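Local coordinates for integral membrane indolylacetylinositol arabinosyltransferase EmbB (Mycolicibacterium smegmatis MC2 155, PDB 7BVC), which probably transfers arabinose units onto the growing arabinan of mycobacterial arabinogalactan, working in the cell membrane, and binds the anti-tuberculosis drug ethambutol, at residues D155-F161 and Q176-D182; W504-R510 and L571-K577; R611-L615 and V683-T687; V883-Y887 and P898-P904. The contacts are given in a common frame with arbitrary orientation. Numbering follows the deposited sequence.

Contact 1. Residues D155-F161 and Q176-D182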
# COMPACT_ATOMS: atom_id res chain seq x y z
N ASP B 155 -34.38 15.99 -18.43
CA ASP B 155 -35.53 15.12 -18.24
C ASP B 155 -35.25 13.72 -18.76
O ASP B 155 -35.49 12.73 -18.07
CB ASP B 155 -36.76 15.72 -18.93
CG ASP B 155 -37.22 17.00 -18.28
OD1 ASP B 155 -37.02 17.16 -17.06
OD2 ASP B 155 -37.79 17.86 -18.99
N GLY B 156 -34.75 13.62 -19.99
CA GLY B 156 -34.41 12.34 -20.56
C GLY B 156 -34.20 12.47 -22.05
O GLY B 156 -34.49 13.51 -22.66
N THR B 157 -33.67 11.40 -22.63
CA THR B 157 -33.42 11.34 -24.06
C THR B 157 -34.66 10.78 -24.75
O THR B 157 -35.11 9.68 -24.42
CB THR B 157 -32.20 10.48 -24.37
OG1 THR B 157 -31.17 10.76 -23.41
CG2 THR B 157 -31.67 10.77 -25.76
N TYR B 158 -35.20 11.52 -25.71
CA TYR B 158 -36.46 11.15 -26.35
C TYR B 158 -36.40 11.47 -27.84
O TYR B 158 -36.16 12.62 -28.22
CB TYR B 158 -37.65 11.85 -25.69
CG TYR B 158 -38.08 11.17 -24.40
CD1 TYR B 158 -38.83 10.00 -24.43
CD2 TYR B 158 -37.74 11.70 -23.17
CE1 TYR B 158 -39.22 9.38 -23.27
CE2 TYR B 158 -38.13 11.08 -22.00
CZ TYR B 158 -38.87 9.92 -22.05
OH TYR B 158 -39.27 9.30 -20.89
N ALA B 159 -36.63 10.45 -28.66
CA ALA B 159 -36.67 10.57 -30.11
C ALA B 159 -38.10 10.39 -30.60
O ALA B 159 -38.76 9.40 -30.25
CB ALA B 159 -35.74 9.55 -30.77
N ASP B 160 -38.57 11.35 -31.38
CA ASP B 160 -39.91 11.39 -31.92
C ASP B 160 -39.85 11.26 -33.44
O ASP B 160 -38.95 11.79 -34.08
CB ASP B 160 -40.62 12.70 -31.56
CG ASP B 160 -40.81 12.87 -30.07
OD1 ASP B 160 -40.88 11.85 -29.37
OD2 ASP B 160 -40.89 14.02 -29.61
N PHE B 161 -40.85 10.58 -33.99
CA PHE B 161 -40.91 10.26 -35.41
C PHE B 161 -42.19 10.82 -36.01
O PHE B 161 -42.95 10.08 -36.63
CB PHE B 161 -40.83 8.75 -35.64
CG PHE B 161 -39.44 8.20 -35.61
CD1 PHE B 161 -38.85 7.82 -34.42
CD2 PHE B 161 -38.73 8.04 -36.78
CE1 PHE B 161 -37.57 7.31 -34.40
CE2 PHE B 161 -37.45 7.53 -36.77
CZ PHE B 161 -36.87 7.17 -35.57
N GLN B 176 -44.64 7.17 -32.09
CA GLN B 176 -43.32 6.57 -32.09
C GLN B 176 -42.36 7.25 -31.12
O GLN B 176 -41.14 7.04 -31.21
CB GLN B 176 -42.75 6.59 -33.51
CG GLN B 176 -41.65 5.56 -33.78
CD GLN B 176 -42.12 4.13 -33.59
OE1 GLN B 176 -43.12 3.71 -34.16
NE2 GLN B 176 -41.38 3.38 -32.78
N ARG B 177 -42.87 8.06 -30.19
CA ARG B 177 -42.02 8.67 -29.18
C ARG B 177 -41.36 7.59 -28.33
O ARG B 177 -42.05 6.83 -27.64
CB ARG B 177 -42.84 9.61 -28.30
CG ARG B 177 -42.08 10.17 -27.12
CD ARG B 177 -42.74 11.43 -26.62
NE ARG B 177 -41.82 12.24 -25.81
CZ ARG B 177 -41.65 12.08 -24.50
NH1 ARG B 177 -42.32 11.15 -23.84
NH2 ARG B 177 -40.79 12.86 -23.85
N THR B 178 -40.04 7.52 -28.37
CA THR B 178 -39.32 6.46 -27.67
C THR B 178 -38.09 7.04 -27.00
O THR B 178 -37.42 7.91 -27.56
CB THR B 178 -38.92 5.34 -28.63
OG1 THR B 178 -40.08 4.81 -29.28
CG2 THR B 178 -38.21 4.21 -27.90
N GLY B 179 -37.79 6.56 -25.80
CA GLY B 179 -36.59 7.02 -25.12
C GLY B 179 -36.54 6.55 -23.68
O GLY B 179 -37.12 5.52 -23.33
N TYR B 180 -35.83 7.33 -22.87
CA TYR B 180 -35.62 7.00 -21.47
C TYR B 180 -35.56 8.28 -20.65
O TYR B 180 -34.96 9.27 -21.10
CB TYR B 180 -34.34 6.19 -21.26
CG TYR B 180 -34.38 4.83 -21.91
CD1 TYR B 180 -33.96 4.65 -23.22
CD2 TYR B 180 -34.83 3.72 -21.21
CE1 TYR B 180 -34.00 3.41 -23.82
CE2 TYR B 180 -34.87 2.47 -21.80
CZ TYR B 180 -34.45 2.33 -23.11
OH TYR B 180 -34.48 1.09 -23.70
N PRO B 181 -36.17 8.31 -19.45
CA PRO B 181 -36.13 9.48 -18.58
C PRO B 181 -34.91 9.49 -17.66
O PRO B 181 -35.03 9.61 -16.44
CB PRO B 181 -37.43 9.37 -17.79
CG PRO B 181 -37.62 7.89 -17.66
CD PRO B 181 -37.04 7.25 -18.90
N ASP B 182 -33.72 9.38 -18.25
CA ASP B 182 -32.48 9.35 -17.50
C ASP B 182 -31.69 10.63 -17.75
O ASP B 182 -31.42 10.96 -18.91
CB ASP B 182 -31.64 8.13 -17.91
CG ASP B 182 -30.72 7.66 -16.80
OD1 ASP B 182 -30.89 8.10 -15.65
OD2 ASP B 182 -29.82 6.84 -17.09

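Contact 2. Residues W504-R510 and L571-K577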
# COMPACT_ATOMS: atom_id res chain seq x y z
N TRP B 504 -11.01 10.84 7.26
CA TRP B 504 -10.03 11.18 8.29
C TRP B 504 -9.37 9.95 8.90
O TRP B 504 -8.20 10.03 9.31
CB TRP B 504 -10.69 12.02 9.38
CG TRP B 504 -11.69 11.27 10.19
CD1 TRP B 504 -13.03 11.16 9.94
CD2 TRP B 504 -11.44 10.53 11.39
NE1 TRP B 504 -13.63 10.40 10.91
CE2 TRP B 504 -12.68 10.00 11.81
CE3 TRP B 504 -10.30 10.27 12.14
CZ2 TRP B 504 -12.80 9.21 12.95
CZ3 TRP B 504 -10.42 9.49 13.28
CH2 TRP B 504 -11.66 8.97 13.67
N TRP B 505 -10.06 8.82 8.97
CA TRP B 505 -9.48 7.64 9.60
C TRP B 505 -8.48 6.92 8.71
O TRP B 505 -8.00 5.85 9.09
CB TRP B 505 -10.58 6.67 10.05
CG TRP B 505 -11.40 6.10 8.94
CD1 TRP B 505 -11.03 5.12 8.06
CD2 TRP B 505 -12.75 6.43 8.61
NE1 TRP B 505 -12.06 4.84 7.20
CE2 TRP B 505 -13.13 5.63 7.52
CE3 TRP B 505 -13.68 7.34 9.14
CZ2 TRP B 505 -14.39 5.71 6.94
CZ3 TRP B 505 -14.93 7.42 8.56
CH2 TRP B 505 -15.27 6.61 7.47
N THR B 506 -8.16 7.47 7.54
CA THR B 506 -7.13 6.94 6.67
C THR B 506 -5.82 7.73 6.81
O THR B 506 -5.08 7.91 5.84
CB THR B 506 -7.63 6.94 5.22
OG1 THR B 506 -8.94 6.35 5.19
CG2 THR B 506 -6.75 6.08 4.33
N GLU B 507 -5.54 8.21 8.02
CA GLU B 507 -4.38 9.07 8.23
C GLU B 507 -3.07 8.29 8.13
O GLU B 507 -2.06 8.84 7.70
CB GLU B 507 -4.49 9.76 9.59
CG GLU B 507 -3.25 10.50 10.03
CD GLU B 507 -2.92 11.68 9.14
OE1 GLU B 507 -3.86 12.28 8.58
OE2 GLU B 507 -1.72 12.00 8.98
N ASN B 508 -3.08 7.01 8.51
CA ASN B 508 -1.85 6.23 8.56
C ASN B 508 -1.21 6.02 7.19
O ASN B 508 -0.07 5.54 7.13
CB ASN B 508 -2.11 4.87 9.22
CG ASN B 508 -3.41 4.24 8.76
OD1 ASN B 508 -3.80 4.37 7.60
ND2 ASN B 508 -4.08 3.55 9.67
N LEU B 509 -1.90 6.36 6.10
CA LEU B 509 -1.30 6.23 4.78
C LEU B 509 -0.12 7.17 4.61
O LEU B 509 0.87 6.83 3.94
CB LEU B 509 -2.35 6.48 3.70
CG LEU B 509 -3.15 5.27 3.22
CD1 LEU B 509 -4.00 5.64 2.02
CD2 LEU B 509 -2.22 4.12 2.90
N ARG B 510 -0.21 8.37 5.20
CA ARG B 510 0.87 9.34 5.06
C ARG B 510 2.18 8.82 5.64
O ARG B 510 3.26 9.14 5.13
CB ARG B 510 0.48 10.65 5.74
CG ARG B 510 1.44 11.80 5.48
CD ARG B 510 0.99 13.07 6.17
NE ARG B 510 0.01 13.81 5.38
CZ ARG B 510 -1.26 13.96 5.73
NH1 ARG B 510 -2.08 14.65 4.94
NH2 ARG B 510 -1.71 13.43 6.85
N LEU B 571 -3.31 17.68 10.67
CA LEU B 571 -2.93 17.07 9.40
C LEU B 571 -3.91 16.00 8.95
O LEU B 571 -3.84 15.56 7.80
CB LEU B 571 -1.53 16.48 9.50
CG LEU B 571 -0.41 17.37 8.97
CD1 LEU B 571 0.91 16.61 8.89
CD2 LEU B 571 -0.77 17.95 7.61
N MET B 572 -4.82 15.56 9.82
CA MET B 572 -5.96 14.76 9.39
C MET B 572 -6.98 15.71 8.76
O MET B 572 -6.72 16.90 8.55
CB MET B 572 -6.54 13.97 10.55
CG MET B 572 -5.51 13.25 11.39
SD MET B 572 -6.25 12.21 12.66
CE MET B 572 -7.43 13.34 13.38
N PHE B 573 -8.16 15.18 8.42
CA PHE B 573 -9.25 15.99 7.88
C PHE B 573 -8.88 16.64 6.55
O PHE B 573 -9.66 17.43 6.01
CB PHE B 573 -9.68 17.06 8.89
CG PHE B 573 -9.91 16.53 10.28
CD1 PHE B 573 -10.73 15.44 10.49
CD2 PHE B 573 -9.29 17.13 11.36
CE1 PHE B 573 -10.94 14.96 11.77
CE2 PHE B 573 -9.50 16.65 12.64
CZ PHE B 573 -10.32 15.56 12.84
N THR B 574 -7.71 16.31 6.02
CA THR B 574 -7.36 16.86 4.71
C THR B 574 -7.74 15.87 3.62
O THR B 574 -7.58 14.66 3.79
CB THR B 574 -5.86 17.16 4.63
OG1 THR B 574 -5.12 15.98 4.92
CG2 THR B 574 -5.49 18.25 5.62
N PRO B 575 -8.26 16.36 2.49
CA PRO B 575 -8.78 15.46 1.45
C PRO B 575 -7.72 14.57 0.81
O PRO B 575 -8.09 13.61 0.13
CB PRO B 575 -9.39 16.42 0.43
CG PRO B 575 -9.64 17.68 1.19
CD PRO B 575 -8.53 17.78 2.18
N THR B 576 -6.43 14.86 0.98
CA THR B 576 -5.37 14.07 0.36
C THR B 576 -4.27 13.80 1.37
O THR B 576 -3.89 14.69 2.14
CB THR B 576 -4.79 14.79 -0.86
OG1 THR B 576 -4.26 16.06 -0.46
CG2 THR B 576 -5.84 14.99 -1.94
N LYS B 577 -3.74 12.58 1.35
CA LYS B 577 -2.67 12.16 2.24
C LYS B 577 -1.42 11.89 1.41
O LYS B 577 -1.16 10.76 1.00
CB LYS B 577 -3.09 10.93 3.05
CG LYS B 577 -4.48 11.02 3.66
CD LYS B 577 -4.44 11.76 4.99
CE LYS B 577 -5.78 11.67 5.70
NZ LYS B 577 -6.77 12.62 5.14

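Contact 3. Residues R611-L615 and V683-T687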
# COMPACT_ATOMS: atom_id res chain seq x y z
N ARG B 611 22.59 10.88 28.33
CA ARG B 611 23.17 11.44 27.12
C ARG B 611 23.62 10.35 26.16
O ARG B 611 23.50 10.49 24.94
CB ARG B 611 24.32 12.37 27.49
CG ARG B 611 23.85 13.67 28.11
CD ARG B 611 24.99 14.66 28.32
NE ARG B 611 25.60 14.53 29.64
CZ ARG B 611 26.88 14.26 29.85
NH1 ARG B 611 27.69 14.09 28.82
NH2 ARG B 611 27.35 14.17 31.08
N MET B 612 24.12 9.23 26.70
CA MET B 612 24.47 8.10 25.85
C MET B 612 23.24 7.50 25.18
O MET B 612 23.29 7.13 24.00
CB MET B 612 25.22 7.05 26.66
CG MET B 612 26.20 6.23 25.84
SD MET B 612 27.60 7.20 25.29
CE MET B 612 28.01 6.35 23.77
N ALA B 613 22.13 7.42 25.91
CA ALA B 613 20.90 6.91 25.31
C ALA B 613 20.39 7.84 24.22
O ALA B 613 19.88 7.38 23.19
CB ALA B 613 19.83 6.71 26.39
N PHE B 614 20.52 9.15 24.42
CA PHE B 614 20.10 10.08 23.37
C PHE B 614 21.00 9.97 22.15
O PHE B 614 20.52 10.05 21.01
CB PHE B 614 20.10 11.52 23.89
CG PHE B 614 19.42 12.48 22.97
CD1 PHE B 614 18.04 12.46 22.82
CD2 PHE B 614 20.15 13.39 22.23
CE1 PHE B 614 17.41 13.33 21.96
CE2 PHE B 614 19.52 14.27 21.37
CZ PHE B 614 18.15 14.24 21.24
N LEU B 615 22.31 9.78 22.35
CA LEU B 615 23.20 9.54 21.22
C LEU B 615 22.80 8.27 20.47
O LEU B 615 22.82 8.24 19.23
CB LEU B 615 24.64 9.44 21.71
CG LEU B 615 25.72 9.23 20.65
CD1 LEU B 615 25.71 10.37 19.66
CD2 LEU B 615 27.08 9.09 21.30
N VAL B 683 32.21 10.47 27.28
CA VAL B 683 30.84 10.82 26.95
C VAL B 683 30.68 12.33 26.87
O VAL B 683 29.91 12.83 26.04
CB VAL B 683 29.87 10.20 27.98
CG1 VAL B 683 28.43 10.48 27.59
CG2 VAL B 683 30.11 8.71 28.09
N ASP B 684 31.40 13.07 27.71
CA ASP B 684 31.38 14.53 27.62
C ASP B 684 31.87 15.02 26.26
O ASP B 684 31.42 16.05 25.77
CB ASP B 684 32.21 15.14 28.74
CG ASP B 684 31.61 14.91 30.11
OD1 ASP B 684 30.37 14.77 30.20
OD2 ASP B 684 32.38 14.87 31.09
N ARG B 685 32.81 14.29 25.65
CA ARG B 685 33.29 14.65 24.33
C ARG B 685 32.31 14.22 23.24
O ARG B 685 32.09 14.96 22.28
CB ARG B 685 34.66 14.02 24.08
CG ARG B 685 35.77 14.58 24.95
CD ARG B 685 37.07 13.81 24.74
NE ARG B 685 38.08 14.17 25.73
CZ ARG B 685 39.15 13.42 26.01
NH1 ARG B 685 39.35 12.28 25.37
NH2 ARG B 685 40.02 13.82 26.92
N LEU B 686 31.73 13.03 23.38
CA LEU B 686 30.89 12.49 22.31
C LEU B 686 29.51 13.14 22.27
O LEU B 686 28.89 13.18 21.21
CB LEU B 686 30.76 10.98 22.45
CG LEU B 686 32.03 10.15 22.31
CD1 LEU B 686 31.77 8.71 22.70
CD2 LEU B 686 32.56 10.23 20.89
N THR B 687 29.01 13.64 23.40
CA THR B 687 27.62 14.08 23.51
C THR B 687 27.51 15.59 23.66
O THR B 687 26.72 16.09 24.47
CB THR B 687 26.93 13.38 24.67
OG1 THR B 687 27.58 13.73 25.90
CG2 THR B 687 26.98 11.87 24.49

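Contact 4. Residues V883-Y887 and P898-P904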
# COMPACT_ATOMS: atom_id res chain seq x y z
N VAL B 883 21.71 -9.94 -28.87
CA VAL B 883 21.80 -9.31 -30.18
C VAL B 883 22.91 -8.28 -30.10
O VAL B 883 22.82 -7.33 -29.31
CB VAL B 883 20.48 -8.66 -30.62
CG1 VAL B 883 20.67 -7.91 -31.93
CG2 VAL B 883 19.39 -9.70 -30.77
N ASP B 884 23.95 -8.45 -30.91
CA ASP B 884 25.11 -7.58 -30.85
C ASP B 884 25.42 -6.99 -32.22
O ASP B 884 24.63 -7.13 -33.15
CB ASP B 884 26.32 -8.32 -30.29
CG ASP B 884 26.28 -8.46 -28.79
OD1 ASP B 884 25.42 -7.82 -28.15
OD2 ASP B 884 27.12 -9.21 -28.23
N LEU B 885 26.57 -6.33 -32.34
CA LEU B 885 26.91 -5.62 -33.57
C LEU B 885 28.39 -5.81 -33.84
O LEU B 885 29.22 -5.28 -33.10
CB LEU B 885 26.56 -4.14 -33.46
CG LEU B 885 26.41 -3.40 -34.78
CD1 LEU B 885 25.00 -3.61 -35.31
CD2 LEU B 885 26.72 -1.93 -34.62
N GLU B 886 28.72 -6.54 -34.89
CA GLU B 886 30.11 -6.74 -35.28
C GLU B 886 30.51 -5.72 -36.34
O GLU B 886 29.74 -5.45 -37.27
CB GLU B 886 30.33 -8.16 -35.80
CG GLU B 886 30.64 -9.17 -34.73
CD GLU B 886 31.59 -10.25 -35.20
OE1 GLU B 886 31.91 -10.27 -36.41
OE2 GLU B 886 32.03 -11.07 -34.37
N TYR B 887 31.70 -5.16 -36.19
CA TYR B 887 32.24 -4.20 -37.15
C TYR B 887 33.54 -4.73 -37.73
O TYR B 887 34.36 -5.32 -37.02
CB TYR B 887 32.45 -2.83 -36.52
CG TYR B 887 33.24 -2.83 -35.23
CD1 TYR B 887 34.63 -2.77 -35.24
CD2 TYR B 887 32.59 -2.86 -34.00
CE1 TYR B 887 35.35 -2.76 -34.06
CE2 TYR B 887 33.31 -2.85 -32.82
CZ TYR B 887 34.68 -2.80 -32.86
OH TYR B 887 35.39 -2.79 -31.68
N PRO B 898 36.22 -9.95 -39.41
CA PRO B 898 35.42 -9.68 -38.20
C PRO B 898 36.32 -9.40 -37.01
O PRO B 898 37.05 -10.28 -36.55
CB PRO B 898 34.62 -10.97 -38.02
CG PRO B 898 35.46 -12.03 -38.65
CD PRO B 898 36.18 -11.37 -39.80
N ALA B 899 36.27 -8.16 -36.52
CA ALA B 899 37.09 -7.77 -35.37
C ALA B 899 36.33 -6.70 -34.59
O ALA B 899 36.40 -5.51 -34.92
CB ALA B 899 38.46 -7.27 -35.81
N GLY B 900 35.62 -7.13 -33.55
CA GLY B 900 34.93 -6.22 -32.66
C GLY B 900 33.49 -6.65 -32.43
O GLY B 900 32.93 -7.50 -33.11
N ARG B 901 32.89 -6.01 -31.42
CA ARG B 901 31.52 -6.30 -31.01
C ARG B 901 31.06 -5.21 -30.06
O ARG B 901 31.82 -4.77 -29.20
CB ARG B 901 31.42 -7.67 -30.34
CG ARG B 901 30.01 -8.09 -30.00
CD ARG B 901 29.94 -9.57 -29.65
NE ARG B 901 30.02 -10.42 -30.84
CZ ARG B 901 31.13 -11.04 -31.24
NH1 ARG B 901 32.25 -10.90 -30.55
NH2 ARG B 901 31.10 -11.79 -32.33
N VAL B 902 29.81 -4.77 -30.22
CA VAL B 902 29.22 -3.73 -29.39
C VAL B 902 27.94 -4.26 -28.76
O VAL B 902 27.17 -4.98 -29.41
CB VAL B 902 28.92 -2.45 -30.21
CG1 VAL B 902 28.53 -1.31 -29.29
CG2 VAL B 902 30.12 -2.07 -31.07
N THR B 903 27.72 -3.91 -27.48
CA THR B 903 26.54 -4.30 -26.72
C THR B 903 25.52 -3.16 -26.69
O THR B 903 25.90 -1.99 -26.64
CB THR B 903 26.91 -4.69 -25.29
OG1 THR B 903 27.16 -3.50 -24.52
CG2 THR B 903 28.16 -5.57 -25.29
N PRO B 904 24.23 -3.47 -26.70
CA PRO B 904 23.22 -2.44 -26.92
C PRO B 904 22.87 -1.66 -25.65
O PRO B 904 23.28 -2.00 -24.54
CB PRO B 904 22.01 -3.25 -27.40
CG PRO B 904 22.15 -4.54 -26.69
CD PRO B 904 23.63 -4.82 -26.63

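Contact 1. Residues D155-F161 and Q176-D182
Strands 157-159 and 178-180 run antiparallel, their axes 4.7 Å apart at closest approach and 177° apart in direction. Thr157 with Tyr180 and Ala159 with Thr178 are hydrogen-bonded pairs. In the first, Tyr180 N donates to Thr157 O at 2.9 Å, while the return bond from Thr157 N to Tyr180 O, also 2.9 Å, is bent and weak; in the second, Ala159 N to Thr178 O (2.9 Å) and Thr178 N to Ala159 O (3.0 Å) are both nearly straight. Between them lies the non-hydrogen-bonded pair of Tyr158 and Gly179, whose CA atoms approach to 4.3 Å. A CB on Gly179 would collide with Thr157 O and the Tyr158 ring, so glycine suits this site, and its CA makes a CA-H...O contact of 3.1 Å with Thr157 O. The two strands belong to the concanavalin-like domain, where backbone bonds from Tyr158 to Thr151 and from Asp160 to Glu149 continue the hydrogen bonding on the far side of 155-161. On the Tyr158 face, the long, flexible Arg177 lays its guanidinium flat on the ring, with CZ 3.8 Å from the ring centroid, a cation-pi stack with planes at 14°. Asp160 OD1 adds a long salt bridge of 3.7 Å to Arg177 NE. Thr157, Ala159, Thr178 and Tyr180 point to the other face, where Ala133 touches the small side chains of Ala159 and Thr178 and Val130 touches Tyr180.

Contact 2. Residues W504-R510 and L571-K577
Arg510 drives its guanidinium into the bend of 571-577, sandwiched between Leu571 CD2 over one face and Lys577 CA over the other. Its NH2 gives a weak hydrogen bond to Leu571 O (3.2 Å), and at its edge NH1 lies 3.3 Å from Thr574 OG1. Arginine suits this place because its flat, multidentate end can reach two backbone oxygens, Leu571 O and, through NE, Trp578 O, both by weak bonds. The charge is met from its own segment, where Glu507 OE2 forms a salt bridge to Arg510 NH2 at 2.6 Å. A type I turn from Thr506 to Leu509 leads into the helix that carries Arg510. Glu507 OE1 packs 3.3 Å from Met572 CA and 3.5 Å from Lys577 CE. The ammonium of Lys577, 4.5 Å from Glu507 OE1 at NZ, is hydrogen-bonded to Gln502 O, while its aliphatic stem lies against Arg510, with CD 3.7 Å from NH2. Farther along, the contact turns apolar: Trp504 CB meets Phe573 CD1 at 3.6 Å, and Trp504 CE3 lies 4.4 Å from Met572 CE. Trp504 and Met572 also pack on EmbA, and Glu507 belongs to a cardiolipin pocket. A loop after helix 554-570, predicted to be transmembrane, is thus joined to 504-510 by polar and apolar contacts, and the Glu507 carboxylate balances the buried guanidinium, to which the carbonyls offer only partial negative charge.

Contact 3. Residues R611-L615 and V683-T687
Arg611, near the start of the long helix 608-625, has the largest area covered here, and its side chain reaches across to the end of helix 682-686. Its NH1 donates to Asp684 OD1 (3.1 Å) and to Thr687 OG1 (2.9 Å); NH2 adds a weak hydrogen bond to the same Asp684 OD1 at 3.2 Å, so both terminal nitrogens converge on one carboxylate oxygen. Both partners lie near the guanidinium plane, as its outward-pointing N-H groups require, and NE is satisfied by Leu605 O. Thr687, next in covered area, is the first residue to leave the helical conformation. Its hydroxyl OG1 accepts from Arg611 NH1 and donates to Val683 O at 2.5 Å, a double role that a small beta-hydroxyl residue fits well, while Thr687 CG2 lies 4.2 Å from Leu615 CD2. Met612 supplies the flexible apolar part, with SD 4.1 Å from Val683 CG2, and packs on Ala665, Trp668 and Ala669 of helix 654-675. Ala613, in the same helix turn as these residues, belongs to a cardiolipin pocket. The arrangement is a helix-helix contact at the ends of helices in a GT-C type membrane domain, with a salt bridge and a hydrogen bond beside apolar packing.

Contact 4. Residues V883-Y887 and P898-P904
Strand 882-889 offers its edge to 898-904, and the bonding is sparse. The single antiparallel bridge joins Leu885 and Val902: Val902 N donates to Leu885 O at 3.0 Å, and Leu885 N returns a weak bond to Val902 O at 3.3 Å. Leu885 O also receives a CA-H...O contact from Arg901 CA (3.3 Å). Farther on, Tyr887 O accepts a long, weak bond from Ala899 N at 3.5 Å. On its other edge the strand pairs with strand 929-936, Asp884 and Glu886 bonding through their backbones to Val933 and Arg931, which places this pairing at the side of an antiparallel sheet in the EmbC C-terminal domain. Glu886 OE1 makes a salt bridge with Arg931. The Arg901 guanidinium lies close to the same carboxylate, its exact geometry uncertain because Glu886 OE2 and Arg901 NH2 are modelled only 2.4 Å apart. Asp884 OD2 stands 4.1 Å from Arg901 NE, beyond a salt bridge. Gly900 places its CA over the Tyr887 ring, 3.8 Å from the centroid in a CH-pi contact; a CB there would strike Tyr887 CZ and, at phi 131° and psi 167°, jam against the preceding carbonyl oxygen. Val902 CG2 meets the same ring at its edge, 3.7 Å from Tyr887 CE2.

From the N terminus the four contacts follow one another in series; none nests in or crosses another. Contact 1 closes a short loop of 14 residues, without helix or strand, within the concanavalin-like domain. Contact 2 spans 60 largely helical residues and contact 3 spans 67, about half of them helical, so both bring together parts of the membrane region; their centres lie about 37 Å apart. Contact 4 closes a 10-residue loop at the edge of a sheet in the C-terminal domain. Contacts 1 and 3, with centres about 81 Å apart, stand on opposite sides of the chain's centre, whereas contact 2 lies nearer the middle, facing EmbA.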